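Local coordinates for peptidoglycan glycosyltransferase (Eggerthella lenta, PDB 4MNR), which belongs to the penicillin-binding proteins and carries a transpeptidase-family domain of the beta-lactamase clan, built around a five-stranded antiparallel sheet flanked by helices, at residues A176-L180 / Y275-L280; A131-M135 / V321-M326. The contacts are given in a common frame with arbitrary orientation. Residues are numbered along the deposited sequence.

Contact 1: residues A176-L180 / Y275-L280; sequences AAGSL and YTPESL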
ATOM      1  N   ALA A 176      -7.573   0.545   1.427  1.00  9.53           N
ATOM      2  CA  ALA A 176      -6.224   0.063   1.731  1.00  7.56           C
ATOM      3  C   ALA A 176      -5.852  -1.235   1.035  1.00 11.35           C
ATOM      4  O   ALA A 176      -4.692  -1.432   0.638  1.00 12.97           O
ATOM      5  CB  ALA A 176      -6.037  -0.076   3.254  1.00  8.74           C
ATOM      6  N   ALA A 177      -6.816  -2.140   0.936  1.00 12.85           N
ATOM      7  CA  ALA A 177      -6.585  -3.432   0.308  1.00 12.28           C
ATOM      8  C   ALA A 177      -7.435  -3.590  -0.940  1.00 12.78           C
ATOM      9  O   ALA A 177      -7.057  -4.312  -1.856  1.00 15.07           O
ATOM     10  CB  ALA A 177      -6.893  -4.551   1.278  1.00 15.19           C
ATOM     11  N   GLY A 178      -8.583  -2.921  -0.963  1.00 13.56           N
ATOM     12  CA  GLY A 178      -9.642  -3.248  -1.913  1.00 12.77           C
ATOM     13  C   GLY A 178      -9.786  -2.410  -3.169  1.00 13.33           C
ATOM     14  O   GLY A 178     -10.694  -2.654  -3.965  1.00 16.05           O
ATOM     15  N   SER A 179      -8.887  -1.445  -3.351  1.00 10.11           N
ATOM     16  CA  SER A 179      -8.994  -0.446  -4.419  1.00 12.95           C
ATOM     17  C   SER A 179      -7.701  -0.294  -5.230  1.00 13.69           C
ATOM     18  O   SER A 179      -6.620  -0.202  -4.656  1.00 12.68           O
ATOM     19  CB  SER A 179      -9.349   0.912  -3.800  1.00 14.39           C
ATOM     20  OG  SER A 179     -10.627   0.864  -3.189  1.00 15.77           O
ATOM     21  N   LEU A 180      -7.813  -0.224  -6.559  1.00 13.31           N
ATOM     22  CA  LEU A 180      -6.637   0.040  -7.399  1.00  9.12           C
ATOM     23  C   LEU A 180      -6.408   1.527  -7.605  1.00  9.91           C
ATOM     24  O   LEU A 180      -7.345   2.274  -7.903  1.00 14.00           O
ATOM     25  CB  LEU A 180      -6.769  -0.615  -8.775  1.00 10.99           C
ATOM     26  CG  LEU A 180      -6.713  -2.137  -8.795  1.00 11.47           C
ATOM     27  CD1 LEU A 180      -6.931  -2.634 -10.228  1.00 15.83           C
ATOM     28  CD2 LEU A 180      -5.390  -2.624  -8.241  1.00 12.85           C
ATOM     29  N   TYR A 275     -10.816  -8.818   0.514  1.00 13.62           N
ATOM     30  CA  TYR A 275     -10.796  -8.681  -0.931  1.00 15.88           C
ATOM     31  C   TYR A 275      -9.687  -7.746  -1.353  1.00 17.06           C
ATOM     32  O   TYR A 275      -9.602  -6.621  -0.865  1.00 14.59           O
ATOM     33  CB  TYR A 275     -12.116  -8.129  -1.439  1.00 14.34           C
ATOM     34  CG  TYR A 275     -12.040  -7.762  -2.898  1.00 17.26           C
ATOM     35  CD1 TYR A 275     -11.973  -8.748  -3.869  1.00 21.29           C
ATOM     36  CD2 TYR A 275     -12.003  -6.436  -3.298  1.00 21.62           C
ATOM     37  CE1 TYR A 275     -11.887  -8.421  -5.213  1.00 24.00           C
ATOM     38  CE2 TYR A 275     -11.920  -6.098  -4.644  1.00 21.29           C
ATOM     39  CZ  TYR A 275     -11.856  -7.097  -5.589  1.00 22.66           C
ATOM     40  OH  TYR A 275     -11.778  -6.778  -6.928  1.00 28.12           O
ATOM     41  N   THR A 276      -8.831  -8.225  -2.251  1.00 15.04           N
ATOM     42  CA  THR A 276      -7.749  -7.402  -2.777  1.00 14.72           C
ATOM     43  C   THR A 276      -7.654  -7.655  -4.276  1.00 16.19           C
ATOM     44  O   THR A 276      -7.353  -8.774  -4.705  1.00 19.69           O
ATOM     45  CB  THR A 276      -6.397  -7.762  -2.118  1.00 19.84           C
ATOM     46  OG1 THR A 276      -6.518  -7.720  -0.692  1.00 27.54           O
ATOM     47  CG2 THR A 276      -5.317  -6.787  -2.546  1.00 19.44           C
ATOM     48  N   PRO A 277      -7.937  -6.628  -5.090  1.00 15.35           N
ATOM     49  CA  PRO A 277      -7.844  -6.837  -6.537  1.00 13.63           C
ATOM     50  C   PRO A 277      -6.389  -7.030  -6.954  1.00 15.14           C
ATOM     51  O   PRO A 277      -5.477  -6.468  -6.348  1.00 15.02           O
ATOM     52  CB  PRO A 277      -8.398  -5.530  -7.118  1.00 15.06           C
ATOM     53  CG  PRO A 277      -8.118  -4.498  -6.052  1.00 14.34           C
ATOM     54  CD  PRO A 277      -8.271  -5.237  -4.737  1.00 13.95           C
ATOM     55  N   GLU A 278      -6.185  -7.834  -7.987  1.00 15.32           N
ATOM     56  CA  GLU A 278      -4.867  -8.016  -8.575  1.00 14.09           C
ATOM     57  C   GLU A 278      -4.328  -6.659  -9.040  1.00 10.49           C
ATOM     58  O   GLU A 278      -5.052  -5.905  -9.701  1.00 13.84           O
ATOM     59  CB  GLU A 278      -5.033  -8.943  -9.779  1.00 16.24           C
ATOM     60  CG  GLU A 278      -3.768  -9.469 -10.384  1.00 21.87           C
ATOM     61  CD  GLU A 278      -4.062 -10.391 -11.561  1.00 31.96           C
ATOM     62  OE1 GLU A 278      -5.246 -10.710 -11.794  1.00 34.53           O
ATOM     63  OE2 GLU A 278      -3.115 -10.785 -12.264  1.00 31.51           O
ATOM     64  N   SER A 279      -3.075  -6.346  -8.703  1.00 11.47           N
ATOM     65  CA  SER A 279      -2.429  -5.153  -9.258  1.00 10.23           C
ATOM     66  C   SER A 279      -2.040  -5.466 -10.696  1.00 11.88           C
ATOM     67  O   SER A 279      -1.737  -6.613 -11.023  1.00 15.26           O
ATOM     68  CB  SER A 279      -1.209  -4.750  -8.422  1.00 11.45           C
ATOM     69  OG  SER A 279      -1.610  -4.317  -7.132  1.00 11.82           O
ATOM     70  N   LEU A 280      -2.084  -4.457 -11.564  1.00 11.19           N
ATOM     71  CA  LEU A 280      -2.062  -4.709 -13.004  1.00 11.10           C
ATOM     72  C   LEU A 280      -0.930  -4.011 -13.743  1.00 11.07           C
ATOM     73  O   LEU A 280      -0.559  -2.882 -13.419  1.00 11.35           O
ATOM     74  CB  LEU A 280      -3.390  -4.267 -13.628  1.00 13.25           C
ATOM     75  CG  LEU A 280      -4.645  -4.878 -13.007  1.00 13.39           C
ATOM     76  CD1 LEU A 280      -5.902  -4.261 -13.596  1.00 17.76           C
ATOM     77  CD2 LEU A 280      -4.607  -6.355 -13.247  1.00 13.94           C
TER

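Contact 2: residues A131-M135 / V321-M326; sequences ACVVM and VLEMAM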
ATOM      1  N   ALA A 131      -5.744   6.031   1.992  1.00  7.39           N
ATOM      2  CA  ALA A 131      -5.468   4.814   2.731  1.00  8.68           C
ATOM      3  C   ALA A 131      -4.040   4.760   3.194  1.00  8.85           C
ATOM      4  O   ALA A 131      -3.161   5.406   2.610  1.00  9.03           O
ATOM      5  CB  ALA A 131      -5.762   3.594   1.860  1.00  8.44           C
ATOM      6  N   CYS A 132      -3.807   3.964   4.234  1.00  6.10           N
ATOM      7  CA  CYS A 132      -2.467   3.811   4.784  1.00  9.05           C
ATOM      8  C   CYS A 132      -2.255   2.381   5.253  1.00 11.62           C
ATOM      9  O   CYS A 132      -3.126   1.815   5.919  1.00 11.39           O
ATOM     10  CB  CYS A 132      -2.287   4.787   5.941  1.00 10.11           C
ATOM     11  SG  CYS A 132      -0.669   4.668   6.748  1.00 12.23           S
ATOM     12  N   VAL A 133      -1.115   1.787   4.889  1.00  5.57           N
ATOM     13  CA  VAL A 133      -0.758   0.450   5.346  1.00  7.93           C
ATOM     14  C   VAL A 133       0.632   0.511   5.983  1.00  9.52           C
ATOM     15  O   VAL A 133       1.535   1.126   5.426  1.00  9.73           O
ATOM     16  CB  VAL A 133      -0.742  -0.563   4.173  1.00 10.20           C
ATOM     17  CG1 VAL A 133      -0.175  -1.917   4.631  1.00 10.72           C
ATOM     18  CG2 VAL A 133      -2.142  -0.726   3.573  1.00 11.22           C
ATOM     19  N   VAL A 134       0.786  -0.090   7.163  1.00  6.08           N
ATOM     20  CA  VAL A 134       2.077  -0.161   7.833  1.00  7.46           C
ATOM     21  C   VAL A 134       2.366  -1.639   8.014  1.00  8.97           C
ATOM     22  O   VAL A 134       1.511  -2.382   8.485  1.00  9.68           O
ATOM     23  CB  VAL A 134       2.039   0.506   9.222  1.00  7.42           C
ATOM     24  CG1 VAL A 134       3.385   0.403   9.894  1.00  7.99           C
ATOM     25  CG2 VAL A 134       1.626   1.974   9.119  1.00  9.75           C
HETATM   26  N   MSE A 135       3.573  -2.049   7.645  0.60  6.61           N
HETATM   27  CA  MSE A 135       3.955  -3.456   7.684  0.60  8.08           C
HETATM   28  C   MSE A 135       5.277  -3.643   8.400  0.60  9.09           C
HETATM   29  O   MSE A 135       6.109  -2.728   8.460  0.60  9.20           O
HETATM   30  CB  MSE A 135       4.101  -4.006   6.260  0.60  9.36           C
HETATM   31  CG  MSE A 135       2.875  -3.836   5.393  0.60 12.83           C
HETATM   32 SE   MSE A 135       2.943  -4.926   3.784  0.50 16.04          SE
HETATM   33  CE  MSE A 135       2.472  -6.595   4.630  0.60 12.82           C
ATOM     34  N   VAL A 321      -2.855  -0.146  -2.244  1.00 10.21           N
ATOM     35  CA  VAL A 321      -1.925   0.432  -1.279  1.00  9.27           C
ATOM     36  C   VAL A 321      -1.118  -0.695  -0.623  1.00 10.60           C
ATOM     37  O   VAL A 321       0.080  -0.557  -0.357  1.00 10.11           O
ATOM     38  CB  VAL A 321      -2.669   1.288  -0.241  1.00 10.24           C
ATOM     39  CG1 VAL A 321      -1.683   1.900   0.763  1.00 12.93           C
ATOM     40  CG2 VAL A 321      -3.457   2.374  -0.968  1.00 11.41           C
ATOM     41  N   LEU A 322      -1.774  -1.834  -0.409  1.00  9.87           N
ATOM     42  CA  LEU A 322      -1.091  -3.020   0.105  1.00 12.08           C
ATOM     43  C   LEU A 322       0.059  -3.442  -0.807  1.00  6.97           C
ATOM     44  O   LEU A 322       1.164  -3.728  -0.323  1.00  9.71           O
ATOM     45  CB  LEU A 322      -2.092  -4.171   0.263  1.00 12.55           C
ATOM     46  CG  LEU A 322      -1.514  -5.512   0.700  1.00 12.25           C
ATOM     47  CD1 LEU A 322      -0.783  -5.403   2.050  1.00 11.90           C
ATOM     48  CD2 LEU A 322      -2.609  -6.577   0.769  1.00 14.32           C
ATOM     49  N   GLU A 323      -0.183  -3.444  -2.122  1.00  7.63           N
ATOM     50  CA  GLU A 323       0.866  -3.788  -3.076  1.00  8.67           C
ATOM     51  C   GLU A 323       2.032  -2.803  -2.976  1.00  7.92           C
ATOM     52  O   GLU A 323       3.190  -3.211  -2.997  1.00 10.24           O
ATOM     53  CB  GLU A 323       0.337  -3.816  -4.511  1.00 12.64           C
ATOM     54  CG  GLU A 323       1.427  -3.846  -5.584  1.00 13.48           C
ATOM     55  CD  GLU A 323       2.277  -5.122  -5.566  1.00 17.83           C
ATOM     56  OE1 GLU A 323       1.754  -6.211  -5.247  1.00 24.17           O
ATOM     57  OE2 GLU A 323       3.485  -5.032  -5.877  1.00 16.28           O
HETATM   58  N   MSE A 324       1.739  -1.514  -2.857  1.00  8.87           N
HETATM   59  CA  MSE A 324       2.832  -0.548  -2.742  1.00 10.31           C
HETATM   60  C   MSE A 324       3.613  -0.698  -1.442  1.00 10.24           C
HETATM   61  O   MSE A 324       4.814  -0.475  -1.405  1.00  9.98           O
HETATM   62  CB  MSE A 324       2.347   0.898  -2.959  1.00 11.50           C
HETATM   63  CG  MSE A 324       1.749   1.124  -4.336  1.00 10.95           C
HETATM   64 SE   MSE A 324       2.863   0.447  -5.806  0.76 18.05          SE
HETATM   65  CE  MSE A 324       4.487   1.474  -5.457  1.00 17.28           C
ATOM     66  N   ALA A 325       2.942  -1.108  -0.372  1.00  7.43           N
ATOM     67  CA  ALA A 325       3.642  -1.408   0.859  1.00  7.95           C
ATOM     68  C   ALA A 325       4.538  -2.624   0.652  1.00  9.38           C
ATOM     69  O   ALA A 325       5.664  -2.643   1.128  1.00 10.24           O
ATOM     70  CB  ALA A 325       2.655  -1.638   2.001  1.00 11.23           C
HETATM   71  N   MSE A 326       4.042  -3.618  -0.079  1.00  9.42           N
HETATM   72  CA  MSE A 326       4.856  -4.790  -0.412  1.00  9.91           C
HETATM   73  C   MSE A 326       6.088  -4.423  -1.235  1.00  9.31           C
HETATM   74  O   MSE A 326       7.159  -5.002  -1.056  1.00 11.56           O
HETATM   75  CB  MSE A 326       4.022  -5.855  -1.122  1.00 10.84           C
HETATM   76  CG  MSE A 326       2.936  -6.422  -0.187  1.00 13.42           C
HETATM   77 SE   MSE A 326       1.639  -7.496  -1.162  0.68 30.13          SE
HETATM   78  CE  MSE A 326       2.883  -8.676  -1.990  1.00 25.16           C
TER

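Contact 1: residues A176-L180 / Y275-L280
A bent loop, 176-180, lies beside the extended loop 275-280, touching it through backbone atoms and a few side chains whose rotamers bring their ends inward. Pro277 lies at the centre of the contact. Its CB points at 176-180, and its ring presses on backbone, with Pro277 CD 3.3 Å from Ala177 O, and on side chain, with Pro277 CG 3.9 Å from Leu180 CG. A proline suits this place because it is rigid, apolar and has no NH to satisfy. Leu180, in the m,t rotamer, bends its end inward, so that Leu180 CD2 lies 3.6 Å from Glu278 O and Leu180 CD1 meets Leu280 CD1 at 3.9 Å. Thr276 in the m rotamer sets Thr276 CG2 3.1 Å from Ala177 O, while its OG1 is hydrogen-bonded to Leu274 O. CA-H...O contacts join Thr276 CA to Ala177 O at 3.3 Å and Gly178 CA to Tyr275 O at 3.5 Å. The t rotamer of Tyr275 brings its ring edge to Gly178 O. Ser179 has its CB directed away, and its OG is hydrogen-bonded to Asp174 O. This is loop-on-loop packing near the surface of the transpeptidase domain, joining the segment that leads toward helix 188-197 to the one that precedes helix 284-289.

Contact 2: residues A131-M135 / V321-M326
Helix 321-326 lies on one face of strand 131-135, its axis 8.1 Å away and running at 36° to the strand. The bumps on the strand are Ala131, Val133 and Met135, whose CA-to-CB bonds point at the helix, while Cys132 and Val134 turn to the other face. Small meets branched at the first end: the low Ala131 leaves room for Val321, with Ala131 CB 3.8 Å from Val321 CG2. Val133 then wedges between Val321 and Ala325, one helical turn apart, putting Val133 CG2 3.9 Å from Val321 CG1 and Val133 CG1 3.9 Å from Ala325 CB. Alanine suits the second position because its methyl leaves a shallow hollow. The long selenomethionine Met135 completes the fit: in the conformer given here, Met135 SE is 3.8 Å from Ala325 CB, 4.1 Å from Leu322 CD1 and 4.2 Å from Met326 CG. Its flexible, unbranched chain reaches where a beta-branched residue could not. The side chains that meet are apolar and buried, so the contact rests on close packing and apolar burial. The strand is hydrogen-bonded between strands 142-148 and 425-431 in the five-stranded sheet, and the helix reaches beyond it, onto adjacent 425-431 (Val321 on Val430, Ala325 on Ala428) and the next strand, 409-418 (Val321 and Met324 on Trp413, Met324 on Val415).

The two contacts adjoin, their centres 11 Å apart, with the loop 176-180 reaching both the strand and the helix of contact 2; along the chain, contact 1 is nested within the loop closed by contact 2. Ala176 is the main joint. Its carbonyl probably accepts a hydrogen bond from the first turn of the helix, Ala176 O lying 3.1 Å from Leu322 N, while Ala176 CA sits 3.6 Å from Ala131 CB of the strand. The second loop approaches the same helix at Ser279, whose OG lies 3.3 Å from Glu323 CB and is hydrogen-bonded to Thr320 N. In contact 1, the Glu278 side chain is about 3 Å from a bound acetic acid, probably from the crystallisation liquor.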